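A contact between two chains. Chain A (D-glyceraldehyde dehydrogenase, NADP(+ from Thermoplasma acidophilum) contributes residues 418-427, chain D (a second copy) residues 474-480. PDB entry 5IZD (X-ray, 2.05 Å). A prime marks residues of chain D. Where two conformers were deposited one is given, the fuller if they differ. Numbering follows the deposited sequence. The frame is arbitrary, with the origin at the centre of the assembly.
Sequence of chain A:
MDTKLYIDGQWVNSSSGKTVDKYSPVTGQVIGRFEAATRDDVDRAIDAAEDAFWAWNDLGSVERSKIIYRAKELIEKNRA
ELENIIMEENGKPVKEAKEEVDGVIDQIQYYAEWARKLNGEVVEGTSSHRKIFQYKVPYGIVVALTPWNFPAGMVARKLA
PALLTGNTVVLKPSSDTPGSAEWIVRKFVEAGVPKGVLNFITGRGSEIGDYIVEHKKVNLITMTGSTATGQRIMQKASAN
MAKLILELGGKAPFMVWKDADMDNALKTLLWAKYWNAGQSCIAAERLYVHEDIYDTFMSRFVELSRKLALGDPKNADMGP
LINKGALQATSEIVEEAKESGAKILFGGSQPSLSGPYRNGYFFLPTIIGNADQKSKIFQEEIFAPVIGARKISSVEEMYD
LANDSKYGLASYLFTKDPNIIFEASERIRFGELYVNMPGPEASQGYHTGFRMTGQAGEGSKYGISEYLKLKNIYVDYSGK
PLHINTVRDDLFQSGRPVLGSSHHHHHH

Chain A, residues 418-427: PNIIFEASER
Chain D, residues 474-480: YVDYSGK

Residues 418-427 of chain A form a helix. In chain D, Tyr474′ to Asp476′ end a strand that began earlier, and the chain then turns through Tyr477′ (phi/psi -122/29), Ser478′ (-62/-26) and Gly479′ (64/12). The nearest CA atoms are Asn419 CA and Tyr477′ CA, 5.1 Å apart. The two stretches bury 328 Å² and share no direct hydrogen bond.

Pro418 makes no contact, but its O accepts from Phe422 N at 3.1 Å within the helix. Asn419 (chi1 m, chi2 -27°) points sideways, yet its end reaches chain D. Its OD1 lies 3.5 Å from Tyr477′ CA, and its ND2 lies 3.5 Å from Gly479′ CA. Gly479′ has positive phi, which favours glycine, and an ideal CB there would sit a tight 3.1 Å from Asn419 ND2. The turn is held by Asp476′ OD1, which accepts from Ser478′ N at 2.7 Å and Ser478′ OG at 2.8 Å.

Ile420 and Ile421 are buried and do not touch the chain D stretch. Phe422 (chi1 m, chi2 -69°) points toward it and is the apolar centre. Its CB packs over a face of the Tyr477′ ring (chi1 p, chi2 91°), 3.3 Å from Tyr477′ CG, a CH-pi contact. The two ring planes are 21° apart and slid, with centroids separated by 5.5 Å, so they barely overlap. Val475′ (chi1 t) sets CG1 over a face of the Phe422 ring, 3.9 Å from Phe422 CE2. One water links Phe422 to Tyr477′: it donates to Phe422 O at 2.7 Å and has a weak hydrogen bond with Tyr477′ OH at 2.9 Å.

Glu423 (chi1 t, chi2 t) contributes backbone: its N is 3.9 Å from Tyr477′ CD1. Ala424 and Ser425 stay clear. Glu426 (chi1 m, chi2 t) brings OE1 to 3.9 Å from Tyr477′ OH, too far for a hydrogen bond. Arg427 closes the stretch without contact.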

# COMPACT_ATOMS: atom_id res chain seq x y z
N PRO A 418 7.19 -14.98 25.75
CA PRO A 418 6.76 -14.01 24.77
C PRO A 418 7.76 -12.91 24.57
O PRO A 418 7.86 -12.37 23.49
CB PRO A 418 5.45 -13.48 25.36
CG PRO A 418 5.56 -13.78 26.84
CD PRO A 418 6.24 -15.10 26.86
N ASN A 419 8.52 -12.58 25.60
CA ASN A 419 9.51 -11.52 25.49
C ASN A 419 10.66 -11.91 24.59
O ASN A 419 11.16 -11.06 23.89
CB ASN A 419 9.98 -11.11 26.86
CG ASN A 419 8.84 -10.54 27.70
OD1 ASN A 419 7.86 -10.00 27.16
ND2 ASN A 419 8.93 -10.72 28.99
N ILE A 420 11.02 -13.17 24.60
CA ILE A 420 12.05 -13.65 23.69
C ILE A 420 11.53 -13.65 22.26
O ILE A 420 12.23 -13.15 21.40
CB ILE A 420 12.56 -15.04 24.08
CG1 ILE A 420 13.21 -14.96 25.46
CG2 ILE A 420 13.55 -15.54 23.04
CD1 ILE A 420 13.67 -16.33 25.97
N ILE A 421 10.30 -14.11 22.04
CA ILE A 421 9.70 -14.15 20.71
C ILE A 421 9.60 -12.75 20.03
O ILE A 421 10.05 -12.56 18.89
CB ILE A 421 8.29 -14.82 20.70
CG1 ILE A 421 8.37 -16.34 21.00
CG2 ILE A 421 7.60 -14.62 19.35
CD1 ILE A 421 7.07 -16.96 21.48
N PHE A 422 8.99 -11.79 20.70
CA PHE A 422 8.87 -10.43 20.15
C PHE A 422 10.23 -9.73 20.01
O PHE A 422 10.48 -9.01 19.04
CB PHE A 422 7.92 -9.59 21.01
CG PHE A 422 6.48 -10.02 20.91
CD1 PHE A 422 5.77 -9.84 19.72
CD2 PHE A 422 5.85 -10.60 21.97
CE1 PHE A 422 4.43 -10.23 19.61
CE2 PHE A 422 4.52 -10.98 21.87
CZ PHE A 422 3.81 -10.79 20.69
N GLU A 423 11.12 -9.94 20.97
CA GLU A 423 12.44 -9.34 20.88
C GLU A 423 13.29 -9.95 19.75
O GLU A 423 13.94 -9.22 19.00
CB GLU A 423 13.16 -9.42 22.24
CG GLU A 423 14.54 -8.75 22.22
CD GLU A 423 15.24 -8.77 23.53
OE1 GLU A 423 15.33 -7.63 24.04
OE2 GLU A 423 15.66 -9.86 24.04
N ALA A 424 13.32 -11.28 19.67
CA ALA A 424 14.02 -12.00 18.55
C ALA A 424 13.53 -11.62 17.17
O ALA A 424 14.30 -11.63 16.23
CB ALA A 424 13.87 -13.50 18.70
N SER A 425 12.27 -11.23 17.05
CA SER A 425 11.75 -10.78 15.77
C SER A 425 12.54 -9.64 15.18
O SER A 425 12.51 -9.45 13.99
CB SER A 425 10.28 -10.46 15.88
OG SER A 425 9.59 -11.64 16.27
N GLU A 426 13.19 -8.83 16.03
CA GLU A 426 14.11 -7.77 15.57
C GLU A 426 15.59 -8.12 15.75
O GLU A 426 16.40 -7.75 14.88
CB GLU A 426 13.80 -6.39 16.24
CG GLU A 426 12.66 -5.70 15.50
CD GLU A 426 12.45 -4.20 15.79
OE1 GLU A 426 11.86 -3.80 16.84
OE2 GLU A 426 12.83 -3.38 14.90
N ARG A 427 15.94 -8.80 16.84
CA ARG A 427 17.34 -8.99 17.16
C ARG A 427 17.99 -10.17 16.33
O ARG A 427 19.22 -10.19 16.16
CB ARG A 427 17.53 -9.16 18.68
CG ARG A 427 17.27 -7.88 19.52
CD ARG A 427 18.54 -7.04 19.60
NE ARG A 427 18.37 -5.63 19.96
CZ ARG A 427 19.32 -4.87 20.50
NH1 ARG A 427 20.50 -5.37 20.79
NH2 ARG A 427 19.08 -3.60 20.77
N TYR D 474 -1.74 -3.58 20.78
CA TYR D 474 -0.58 -2.94 21.34
C TYR D 474 0.09 -3.90 22.33
O TYR D 474 -0.51 -4.23 23.35
CB TYR D 474 -1.03 -1.72 22.16
CG TYR D 474 -1.50 -0.50 21.37
CD1 TYR D 474 -2.67 -0.54 20.63
CD2 TYR D 474 -0.77 0.68 21.41
CE1 TYR D 474 -3.09 0.55 19.92
CE2 TYR D 474 -1.20 1.80 20.72
CZ TYR D 474 -2.37 1.73 19.98
OH TYR D 474 -2.78 2.85 19.29
N VAL D 475 1.35 -4.24 22.09
CA VAL D 475 2.10 -5.18 22.92
C VAL D 475 3.34 -4.50 23.50
O VAL D 475 4.05 -3.83 22.77
CB VAL D 475 2.50 -6.41 22.06
CG1 VAL D 475 3.20 -7.44 22.91
CG2 VAL D 475 1.28 -7.04 21.44
N ASP D 476 3.57 -4.65 24.83
CA ASP D 476 4.82 -4.30 25.52
C ASP D 476 5.51 -5.57 25.92
O ASP D 476 4.97 -6.40 26.67
CB ASP D 476 4.54 -3.49 26.78
CG ASP D 476 5.83 -2.95 27.44
OD1 ASP D 476 6.80 -3.72 27.68
OD2 ASP D 476 5.83 -1.69 27.71
N TYR D 477 6.74 -5.72 25.41
CA TYR D 477 7.56 -6.86 25.67
C TYR D 477 8.87 -6.44 26.30
O TYR D 477 9.84 -7.18 26.19
CB TYR D 477 7.76 -7.73 24.37
CG TYR D 477 8.21 -7.00 23.10
CD1 TYR D 477 9.56 -6.85 22.77
CD2 TYR D 477 7.27 -6.48 22.20
CE1 TYR D 477 9.97 -6.21 21.59
CE2 TYR D 477 7.67 -5.80 21.04
CZ TYR D 477 9.02 -5.68 20.75
OH TYR D 477 9.38 -5.04 19.60
N SER D 478 8.91 -5.33 27.04
CA SER D 478 10.13 -4.98 27.76
C SER D 478 10.52 -6.05 28.80
O SER D 478 11.69 -6.19 29.13
CB SER D 478 10.02 -3.63 28.42
OG SER D 478 9.01 -3.66 29.40
N GLY D 479 9.55 -6.81 29.32
CA GLY D 479 9.81 -7.67 30.46
C GLY D 479 10.18 -6.88 31.73
O GLY D 479 10.65 -7.48 32.71
N LYS D 480 9.99 -5.55 31.74
CA LYS D 480 10.52 -4.70 32.81
C LYS D 480 9.36 -3.97 33.56
O LYS D 480 8.24 -3.94 33.07
CB LYS D 480 11.58 -3.71 32.24
CG LYS D 480 12.95 -4.38 32.07
CD LYS D 480 14.03 -3.46 31.52
O HOH W 1 8.69 -7.28 17.95